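Local coordinates for protein pantothenate synthetase (Francisella tularensis subsp. tularensis, PDB 3N8H) that makes pantothenate by joining pantoate to beta-alanine at the cost of ATP, probably through a pantoyl-adenylate intermediate, at residues S41-A46 against A85-D90; G33-G38 against I81-S86; N18-Q23 against N50-V55. All coordinates share one frame; numbering follows the deposited sequence.

Interaction 1: residues S41-A46 against A85-D90. With AMP (adenosine monophosphate), chain D.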
loop_
_atom_site.group_PDB
_atom_site.type_symbol
_atom_site.label_atom_id
_atom_site.label_comp_id
_atom_site.label_asym_id
_atom_site.label_seq_id
_atom_site.Cartn_x
_atom_site.Cartn_y
_atom_site.Cartn_z
ATOM N N SER A 41 5.300 4.975 28.080
ATOM C CA SER A 41 5.852 6.311 27.896
ATOM C C SER A 41 5.248 6.914 26.649
ATOM O O SER A 41 4.949 8.107 26.613
ATOM C CB SER A 41 7.377 6.298 27.824
ATOM O OG SER A 41 7.821 5.559 26.708
ATOM N N LEU A 42 5.051 6.091 25.621
ATOM C CA LEU A 42 4.418 6.590 24.400
ATOM C C LEU A 42 2.987 7.053 24.691
ATOM O O LEU A 42 2.541 8.120 24.236
ATOM C CB LEU A 42 4.423 5.545 23.290
ATOM C CG LEU A 42 5.654 5.455 22.364
ATOM C CD1 LEU A 42 6.954 5.330 23.140
ATOM C CD2 LEU A 42 5.511 4.287 21.410
ATOM N N ILE A 43 2.268 6.246 25.447
ATOM C CA ILE A 43 0.891 6.601 25.810
ATOM C C ILE A 43 0.806 7.915 26.566
ATOM O O ILE A 43 -0.050 8.744 26.267
ATOM C CB ILE A 43 0.203 5.481 26.563
ATOM C CG1 ILE A 43 -0.047 4.325 25.590
ATOM C CG2 ILE A 43 -1.153 5.955 27.112
ATOM C CD1 ILE A 43 -0.040 2.957 26.267
ATOM N N LYS A 44 1.713 8.111 27.517
ATOM C CA LYS A 44 1.762 9.345 28.290
ATOM C C LYS A 44 2.068 10.554 27.409
ATOM O O LYS A 44 1.477 11.619 27.564
ATOM C CB LYS A 44 2.778 9.217 29.416
ATOM C CG LYS A 44 2.279 8.391 30.580
ATOM C CD LYS A 44 3.317 8.286 31.672
ATOM C CE LYS A 44 2.682 7.769 32.957
ATOM N NZ LYS A 44 3.749 7.368 33.921
ATOM N N LYS A 45 2.985 10.381 26.469
ATOM C CA LYS A 45 3.276 11.443 25.536
ATOM C C LYS A 45 2.040 11.805 24.699
ATOM O O LYS A 45 1.676 12.983 24.590
ATOM C CB LYS A 45 4.441 11.041 24.633
ATOM C CG LYS A 45 4.942 12.164 23.747
ATOM C CD LYS A 45 5.624 13.265 24.558
ATOM C CE LYS A 45 6.053 14.424 23.653
ATOM N NZ LYS A 45 6.270 15.703 24.402
ATOM N N ALA A 46 1.409 10.798 24.092
ATOM C CA ALA A 46 0.165 10.999 23.369
ATOM C C ALA A 46 -0.890 11.715 24.233
ATOM O O ALA A 46 -1.563 12.652 23.766
ATOM C CB ALA A 46 -0.372 9.678 22.828
ATOM N N ALA A 85 -6.664 1.308 30.942
ATOM C CA ALA A 85 -7.671 1.955 31.773
ATOM C C ALA A 85 -7.090 2.874 32.874
ATOM O O ALA A 85 -7.638 3.949 33.142
ATOM C CB ALA A 85 -8.621 0.912 32.359
ATOM N N SER A 86 -5.986 2.475 33.510
ATOM C CA SER A 86 -5.386 3.324 34.549
ATOM C C SER A 86 -4.645 4.524 33.954
ATOM O O SER A 86 -4.297 5.478 34.662
ATOM C CB SER A 86 -4.459 2.516 35.481
ATOM O OG SER A 86 -3.386 1.926 34.771
ATOM N N LEU A 87 -4.391 4.446 32.650
ATOM C CA LEU A 87 -3.783 5.536 31.900
ATOM C C LEU A 87 -4.832 6.441 31.262
ATOM O O LEU A 87 -4.498 7.372 30.520
ATOM C CB LEU A 87 -2.841 4.968 30.830
ATOM C CG LEU A 87 -1.533 4.401 31.403
ATOM C CD1 LEU A 87 -0.715 3.660 30.353
ATOM C CD2 LEU A 87 -0.708 5.519 32.077
ATOM N N ASP A 88 -6.102 6.152 31.550
ATOM C CA ASP A 88 -7.229 6.912 31.010
ATOM C C ASP A 88 -7.225 6.961 29.476
ATOM O O ASP A 88 -7.690 7.928 28.863
ATOM C CB ASP A 88 -7.293 8.314 31.629
ATOM C CG ASP A 88 -7.611 8.276 33.128
ATOM O OD1 ASP A 88 -8.547 7.547 33.503
ATOM O OD2 ASP A 88 -6.935 8.960 33.931
ATOM N N VAL A 89 -6.705 5.905 28.860
ATOM C CA VAL A 89 -6.776 5.768 27.408
ATOM C C VAL A 89 -8.235 5.751 26.941
ATOM O O VAL A 89 -9.055 5.045 27.503
ATOM C CB VAL A 89 -6.042 4.493 26.905
ATOM C CG1 VAL A 89 -6.390 4.237 25.450
ATOM C CG2 VAL A 89 -4.531 4.656 27.062
ATOM N N ASP A 90 -8.546 6.530 25.908
ATOM C CA ASP A 90 -9.923 6.692 25.465
ATOM C C ASP A 90 -10.436 5.476 24.706
ATOM O O ASP A 90 -11.535 5.001 24.987
ATOM C CB ASP A 90 -10.087 7.980 24.647
ATOM C CG ASP A 90 -9.603 9.206 25.406
ATOM O OD1 ASP A 90 -8.541 9.753 25.039
ATOM O OD2 ASP A 90 -10.265 9.599 26.396
HETATM P P AMP D . 5.814 -3.383 19.832
HETATM O O1P AMP D . 4.569 -3.576 20.693
HETATM O O2P AMP D . 7.092 -3.950 20.371
HETATM O O3P AMP D . 5.591 -3.714 18.401
HETATM O "O5'" AMP D . 6.106 -1.796 19.992
HETATM C "C5'" AMP D . 5.079 -0.810 19.877
HETATM C "C4'" AMP D . 5.681 0.574 19.903
HETATM O "O4'" AMP D . 6.364 0.767 21.183
HETATM C "C3'" AMP D . 6.725 0.830 18.801
HETATM O "O3'" AMP D . 6.666 2.206 18.389
HETATM C "C2'" AMP D . 8.033 0.569 19.536
HETATM O "O2'" AMP D . 9.194 1.158 18.970
HETATM C "C1'" AMP D . 7.714 1.123 20.922
HETATM N N9 AMP D . 8.618 0.607 21.956
HETATM C C8 AMP D . 8.909 -0.696 22.177
HETATM N N7 AMP D . 9.816 -0.816 23.187
HETATM C C5 AMP D . 10.133 0.437 23.602
HETATM C C6 AMP D . 11.024 1.016 24.629
HETATM N N6 AMP D . 11.770 0.201 25.393
HETATM N N1 AMP D . 11.077 2.352 24.771
HETATM C C2 AMP D . 10.334 3.150 23.966
HETATM N N3 AMP D . 9.492 2.696 23.013
HETATM C C4 AMP D . 9.345 1.365 22.787
#

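Interaction 2: residues G33-G38 against I81-S86. With AMP (adenosine monophosphate), chain D.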
loop_
_atom_site.group_PDB
_atom_site.type_symbol
_atom_site.label_atom_id
_atom_site.label_comp_id
_atom_site.label_asym_id
_atom_site.label_seq_id
_atom_site.Cartn_x
_atom_site.Cartn_y
_atom_site.Cartn_z
ATOM N N GLY A 33 0.532 -5.438 22.093
ATOM C CA GLY A 33 0.066 -5.915 23.390
ATOM C C GLY A 33 1.213 -6.227 24.342
ATOM O O GLY A 33 2.363 -5.885 24.051
ATOM N N ALA A 34 0.902 -6.868 25.476
ATOM C CA ALA A 34 1.922 -7.209 26.495
ATOM C C ALA A 34 2.693 -5.957 26.927
ATOM O O ALA A 34 3.929 -5.888 26.848
ATOM C CB ALA A 34 2.867 -8.291 25.976
ATOM N N LEU A 35 1.934 -4.972 27.394
ATOM C CA LEU A 35 2.404 -3.605 27.556
ATOM C C LEU A 35 3.429 -3.400 28.671
ATOM O O LEU A 35 3.250 -3.837 29.798
ATOM C CB LEU A 35 1.212 -2.691 27.818
ATOM C CG LEU A 35 0.163 -2.708 26.720
ATOM C CD1 LEU A 35 -1.066 -1.908 27.150
ATOM C CD2 LEU A 35 0.762 -2.163 25.439
ATOM N N HIS A 36 4.497 -2.692 28.350
ATOM C CA HIS A 36 5.486 -2.366 29.338
ATOM C C HIS A 36 5.710 -0.843 29.397
ATOM O O HIS A 36 5.056 -0.051 28.692
ATOM C CB HIS A 36 6.777 -3.096 29.012
ATOM C CG HIS A 36 7.233 -2.888 27.602
ATOM N ND1 HIS A 36 7.658 -1.661 27.131
ATOM C CD2 HIS A 36 7.324 -3.747 26.557
ATOM C CE1 HIS A 36 7.998 -1.779 25.861
ATOM N NE2 HIS A 36 7.810 -3.036 25.487
ATOM N N ASN A 37 6.611 -0.441 30.285
ATOM C CA ASN A 37 6.911 0.965 30.483
ATOM C C ASN A 37 7.349 1.676 29.197
ATOM O O ASN A 37 7.153 2.894 29.050
ATOM C CB ASN A 37 7.925 1.135 31.618
ATOM C CG ASN A 37 7.289 0.985 32.993
ATOM O OD1 ASN A 37 6.073 1.052 33.137
ATOM N ND2 ASN A 37 8.114 0.803 34.013
ATOM N N GLY A 38 7.924 0.921 28.262
ATOM C CA GLY A 38 8.210 1.453 26.942
ATOM C C GLY A 38 6.913 1.953 26.329
ATOM O O GLY A 38 6.770 3.134 25.994
ATOM N N ILE A 81 -5.441 -4.421 29.280
ATOM C CA ILE A 81 -6.648 -3.624 29.474
ATOM C C ILE A 81 -6.584 -2.838 30.782
ATOM O O ILE A 81 -6.852 -1.633 30.794
ATOM C CB ILE A 81 -7.922 -4.485 29.405
ATOM C CG1 ILE A 81 -8.189 -4.901 27.958
ATOM C CG2 ILE A 81 -9.129 -3.722 29.973
ATOM C CD1 ILE A 81 -9.261 -5.954 27.806
ATOM N N GLN A 82 -6.207 -3.503 31.873
ATOM C CA GLN A 82 -6.041 -2.810 33.163
ATOM C C GLN A 82 -5.043 -1.638 33.101
ATOM O O GLN A 82 -5.293 -0.559 33.670
ATOM C CB GLN A 82 -5.623 -3.781 34.270
ATOM C CG GLN A 82 -6.750 -4.618 34.845
ATOM C CD GLN A 82 -6.251 -5.487 35.985
ATOM O OE1 GLN A 82 -5.141 -6.015 35.923
ATOM N NE2 GLN A 82 -7.063 -5.625 37.044
ATOM N N ILE A 83 -3.914 -1.860 32.427
ATOM C CA ILE A 83 -2.916 -0.809 32.257
ATOM C C ILE A 83 -3.487 0.414 31.535
ATOM O O ILE A 83 -3.359 1.552 32.003
ATOM C CB ILE A 83 -1.703 -1.331 31.483
ATOM C CG1 ILE A 83 -0.836 -2.185 32.409
ATOM C CG2 ILE A 83 -0.884 -0.175 30.943
ATOM C CD1 ILE A 83 -0.431 -3.487 31.814
ATOM N N LEU A 84 -4.133 0.165 30.399
ATOM C CA LEU A 84 -4.683 1.225 29.572
ATOM C C LEU A 84 -5.755 2.021 30.300
ATOM O O LEU A 84 -5.777 3.257 30.263
ATOM C CB LEU A 84 -5.239 0.623 28.288
ATOM C CG LEU A 84 -4.132 0.044 27.401
ATOM C CD1 LEU A 84 -4.724 -0.726 26.237
ATOM C CD2 LEU A 84 -3.215 1.167 26.910
ATOM N N ALA A 85 -6.664 1.308 30.942
ATOM C CA ALA A 85 -7.671 1.955 31.773
ATOM C C ALA A 85 -7.090 2.874 32.874
ATOM O O ALA A 85 -7.638 3.949 33.142
ATOM C CB ALA A 85 -8.621 0.912 32.359
ATOM N N SER A 86 -5.986 2.475 33.510
ATOM C CA SER A 86 -5.386 3.324 34.549
ATOM C C SER A 86 -4.645 4.524 33.954
ATOM O O SER A 86 -4.297 5.478 34.662
ATOM C CB SER A 86 -4.459 2.516 35.481
ATOM O OG SER A 86 -3.386 1.926 34.771
HETATM P P AMP D . 5.814 -3.383 19.832
HETATM O O1P AMP D . 4.569 -3.576 20.693
HETATM O O2P AMP D . 7.092 -3.950 20.371
HETATM O O3P AMP D . 5.591 -3.714 18.401
HETATM O "O5'" AMP D . 6.106 -1.796 19.992
HETATM C "C5'" AMP D . 5.079 -0.810 19.877
HETATM C "C4'" AMP D . 5.681 0.574 19.903
HETATM O "O4'" AMP D . 6.364 0.767 21.183
HETATM C "C3'" AMP D . 6.725 0.830 18.801
HETATM O "O3'" AMP D . 6.666 2.206 18.389
HETATM C "C2'" AMP D . 8.033 0.569 19.536
HETATM O "O2'" AMP D . 9.194 1.158 18.970
HETATM C "C1'" AMP D . 7.714 1.123 20.922
HETATM N N9 AMP D . 8.618 0.607 21.956
HETATM C C8 AMP D . 8.909 -0.696 22.177
HETATM N N7 AMP D . 9.816 -0.816 23.187
HETATM C C5 AMP D . 10.133 0.437 23.602
HETATM C C6 AMP D . 11.024 1.016 24.629
HETATM N N6 AMP D . 11.770 0.201 25.393
HETATM N N1 AMP D . 11.077 2.352 24.771
HETATM C C2 AMP D . 10.334 3.150 23.966
HETATM N N3 AMP D . 9.492 2.696 23.013
HETATM C C4 AMP D . 9.345 1.365 22.787
#

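Interaction 3: residues N18-Q23 against N50-V55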
loop_
_atom_site.group_PDB
_atom_site.type_symbol
_atom_site.label_atom_id
_atom_site.label_comp_id
_atom_site.label_asym_id
_atom_site.label_seq_id
_atom_site.Cartn_x
_atom_site.Cartn_y
_atom_site.Cartn_z
ATOM N N ASN A 18 -16.089 7.838 14.062
ATOM C CA ASN A 18 -16.897 8.770 13.282
ATOM C C ASN A 18 -17.705 9.720 14.155
ATOM O O ASN A 18 -18.287 10.687 13.663
ATOM C CB ASN A 18 -17.794 8.021 12.295
ATOM C CG ASN A 18 -16.999 7.336 11.198
ATOM O OD1 ASN A 18 -15.831 7.658 10.970
ATOM N ND2 ASN A 18 -17.628 6.387 10.514
ATOM N N SER A 19 -17.713 9.447 15.458
ATOM C CA SER A 19 -18.427 10.281 16.424
ATOM C C SER A 19 -17.582 11.436 16.957
ATOM O O SER A 19 -18.091 12.310 17.653
ATOM C CB SER A 19 -18.925 9.430 17.592
ATOM O OG SER A 19 -18.299 8.160 17.594
ATOM N N LEU A 20 -16.290 11.442 16.640
ATOM C CA LEU A 20 -15.410 12.499 17.129
ATOM C C LEU A 20 -15.541 13.766 16.281
ATOM O O LEU A 20 -15.626 13.691 15.057
ATOM C CB LEU A 20 -13.954 12.021 17.149
ATOM C CG LEU A 20 -13.681 10.717 17.904
ATOM C CD1 LEU A 20 -12.214 10.331 17.810
ATOM C CD2 LEU A 20 -14.118 10.822 19.358
ATOM N N ILE A 21 -15.562 14.930 16.927
ATOM C CA ILE A 21 -15.548 16.184 16.176
ATOM C C ILE A 21 -14.110 16.559 15.777
ATOM O O ILE A 21 -13.143 16.152 16.437
ATOM C CB ILE A 21 -16.280 17.340 16.924
ATOM C CG1 ILE A 21 -16.343 18.607 16.056
ATOM C CG2 ILE A 21 -15.618 17.629 18.257
ATOM C CD1 ILE A 21 -17.002 18.415 14.688
ATOM N N LYS A 22 -13.978 17.311 14.684
ATOM C CA LYS A 22 -12.678 17.658 14.103
ATOM C C LYS A 22 -11.798 18.460 15.063
ATOM O O LYS A 22 -10.568 18.474 14.934
ATOM C CB LYS A 22 -12.891 18.452 12.812
ATOM C CG LYS A 22 -13.706 19.732 13.022
ATOM C CD LYS A 22 -14.424 20.187 11.752
ATOM C CE LYS A 22 -15.707 19.393 11.497
ATOM N NZ LYS A 22 -16.424 19.862 10.271
ATOM N N GLN A 23 -12.441 19.127 16.020
ATOM C CA GLN A 23 -11.753 19.939 17.019
ATOM C C GLN A 23 -10.805 19.099 17.867
ATOM O O GLN A 23 -9.842 19.610 18.436
ATOM C CB GLN A 23 -12.780 20.609 17.935
ATOM C CG GLN A 23 -13.968 21.207 17.193
ATOM C CD GLN A 23 -13.537 22.170 16.108
ATOM O OE1 GLN A 23 -12.398 22.646 16.100
ATOM N NE2 GLN A 23 -14.444 22.464 15.183
ATOM N N ASN A 50 -2.836 15.318 23.077
ATOM C CA ASN A 50 -4.056 15.071 22.305
ATOM C C ASN A 50 -5.309 15.040 23.180
ATOM O O ASN A 50 -5.219 14.852 24.389
ATOM C CB ASN A 50 -3.945 13.753 21.535
ATOM C CG ASN A 50 -2.806 13.753 20.512
ATOM O OD1 ASN A 50 -2.991 14.108 19.334
ATOM N ND2 ASN A 50 -1.637 13.321 20.946
ATOM N N ASP A 51 -6.473 15.212 22.557
ATOM C CA ASP A 51 -7.752 15.174 23.269
ATOM C C ASP A 51 -8.258 13.737 23.324
ATOM O O ASP A 51 -8.943 13.333 24.272
ATOM C CB ASP A 51 -8.794 16.040 22.562
ATOM C CG ASP A 51 -8.350 17.478 22.400
ATOM O OD1 ASP A 51 -8.245 18.179 23.422
ATOM O OD2 ASP A 51 -8.111 17.913 21.250
ATOM N N VAL A 52 -7.915 12.973 22.293
ATOM C CA VAL A 52 -8.328 11.582 22.195
ATOM C C VAL A 52 -7.109 10.718 21.913
ATOM O O VAL A 52 -6.341 10.985 20.983
ATOM C CB VAL A 52 -9.356 11.381 21.082
ATOM C CG1 VAL A 52 -9.868 9.947 21.067
ATOM C CG2 VAL A 52 -10.499 12.374 21.235
ATOM N N VAL A 53 -6.918 9.693 22.734
ATOM C CA VAL A 53 -5.829 8.751 22.511
ATOM C C VAL A 53 -6.425 7.393 22.226
ATOM O O VAL A 53 -7.343 6.922 22.928
ATOM C CB VAL A 53 -4.835 8.676 23.717
ATOM C CG1 VAL A 53 -3.736 7.602 23.480
ATOM C CG2 VAL A 53 -4.197 10.025 23.947
ATOM N N ILE A 54 -5.907 6.802 21.159
ATOM C CA ILE A 54 -6.254 5.470 20.715
ATOM C C ILE A 54 -5.020 4.599 20.813
ATOM O O ILE A 54 -3.930 4.977 20.357
ATOM C CB ILE A 54 -6.666 5.476 19.224
ATOM C CG1 ILE A 54 -7.895 6.355 19.000
ATOM C CG2 ILE A 54 -6.872 4.052 18.704
ATOM C CD1 ILE A 54 -8.227 6.551 17.512
ATOM N N VAL A 55 -5.185 3.421 21.390
ATOM C CA VAL A 55 -4.101 2.442 21.436
ATOM C C VAL A 55 -4.599 1.185 20.732
ATOM O O VAL A 55 -5.707 0.723 21.012
ATOM C CB VAL A 55 -3.707 2.123 22.898
ATOM C CG1 VAL A 55 -2.783 0.898 22.975
ATOM C CG2 VAL A 55 -3.059 3.352 23.566
#

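Interaction 1: residues S41-A46 against A85-D90
Ile43 presents one methyl branch to two partners, and this apolar cluster is the heart of the contact between 41-46 and 85-90. Its CG2 meets Val89 CG2 at 3.6 Å and lies 4.0 Å from Leu87 CD1, so a single methyl fills the angle between the two residues. The torsion explains the choice: with chi1 at -70°, CG2 stands opposite the backbone N and CG1 opposite the carbonyl carbon, which sends the short branch across to the loop. Both meetings are made by side chains crossing at about a right angle.

Leu87 divides its fork between two kinds of neighbour. While CD1 goes to Ile43, CD2 lies against the aliphatic part of Lys44, with CE 4.2 Å away. The lysine is extended beyond CG and meets the leucine through methylene carbon at the exposed border of the contact.

Between the segments the touching is apolar; backbone bonds shape each segment separately. Lys45 N to Ser41 O, at 3.0 Å, belongs to the regular ladder of the helix. On the other side Asp88, at a positive phi of 56°, ends the last turn in a Schellman motif, and its N bonds Ala85 O at 3.1 Å. After this turn Val89 follows, and its CG2 reaches Ile43 of helix 37-49.

Ligand contact falls to Leu42, the residue before Ile43. Leu42 CD2 touches AMP O4' at 3.6 Å and Leu42 CD1 approaches adenine N3 at 3.7 Å, so consecutive residues serve nucleotide and interior packing.

On the sheet side of the cluster, Ile43 and Val89 both rest on Val55 of strand 52-57 and both touch Leu84 of helix 77-86. Helices 37-49 and 77-86 are thereby joined over the parallel sheet, just before the chain enters strand 91-93.

Interaction 2: residues G33-G38 against I81-S86
Leu35 inserts a single methyl, CD1, into the side of helix 77-86, and nearly all of the contact depends on that atom. It comes down on the branch point of Leu84, 3.6 Å from CG, with Leu84 CD2 at 3.8 Å and Leu84 CD1 at 4.0 Å. The methyl therefore sits over the whole isobutyl fork, and the two leucines cross at about a right angle. Ile83 adds a looser touch, its CG2 lying 4.2 Å from Leu35 CD1. In Leu35 the CG is turned opposite the carbonyl carbon (chi1 -59°), which aims the fork at the helix. Leu84 sets out across the contact direction, but its far end swings in to meet Leu35.

His36 faces the other way and takes the crowded position, with CG between the backbone N and the carbonyl carbon (chi1 52°). That turn brings the ring edge to the start of helix 37-49, where ND1 accepts from Gly38 N at 2.8 Å. Bent to 122°, this is a weak capping bond from His36, which occupies the N-cap position. The adjacent ring carbon, CE1, reaches the nucleotide, 3.4 Å from AMP N7, which lies at the ring's edge near its plane. Gly38 brings its CA to 3.7 Å from AMP C6. The His36 ring also stacks with that of His39, the likely proton donor.

Asp80 grips the loop from the helix side, one carboxylate oxygen bonding Ala34 N and the other Leu35 N. The sequence His36-Asn37-Gly38-His39, beside AMP at a helix start, fits the HIGH-type motif of the HUP clan, backed in this structure by the apolar contact of Leu35.

Interaction 3: residues N18-Q23 against N50-V55
Asp51 turns the flat carboxylate at its end toward the backbone of Gln23, yet OD2 stops 3.7 Å from Gln23 O. Both atoms are acceptors, so the approach is simple proximity. The actual partner of OD2 is the backbone N of Lys25, two residues further along the same loop. The Gln23 side chain leads its amide away from 50-55, and it is the backbone O of Gln23 that comes nearest Asp51.

Apolar packing supplies the rest. Leu20 and Val52 reach toward each other tip to tip, Leu20 CD1 meeting Val52 CG1 at 4.0 Å. Val52 has CG1 opposite its backbone N (chi1 -175°), and this torsion directs that methyl to the leucine. One end of the pair is buried in the sheet, while the other remains partly exposed on the loop.

Far from the nucleotide, the contact joins the connection after helix 10-18 to the start of strand 52-57. Leu20 also touches Ile26 of strand 26-31, beside which strand 52-57 runs parallel. Val52 has backbone bonds with Lys25, just before strand 26-31, and with Gly27 in it.

How the interactions relate
Interactions 1 and 2 are neighbours that share Ala85 and Ser86, hold helix 37-49 or its leading loop to helix 77-86, and both touch AMP. Interaction 2 is buried; interaction 1 is interior at its valine and isoleucine but opens to solvent at its lysine. Leu84 links them, its CD2 packing 3.7 Å from Ile43 CD1. Interaction 3 lies farther from the chain's centre, at the start of inner strand 52-57, where one methyl pair makes the apolar contact and Asp51 finds its hydrogen-bond partner in Lys25, outside the two segments. It meets interaction 1 through Asp90 OD1, 2.8 Å from Val53 N, a probable hydrogen bond. Aliphatic packing joins the segments in all three.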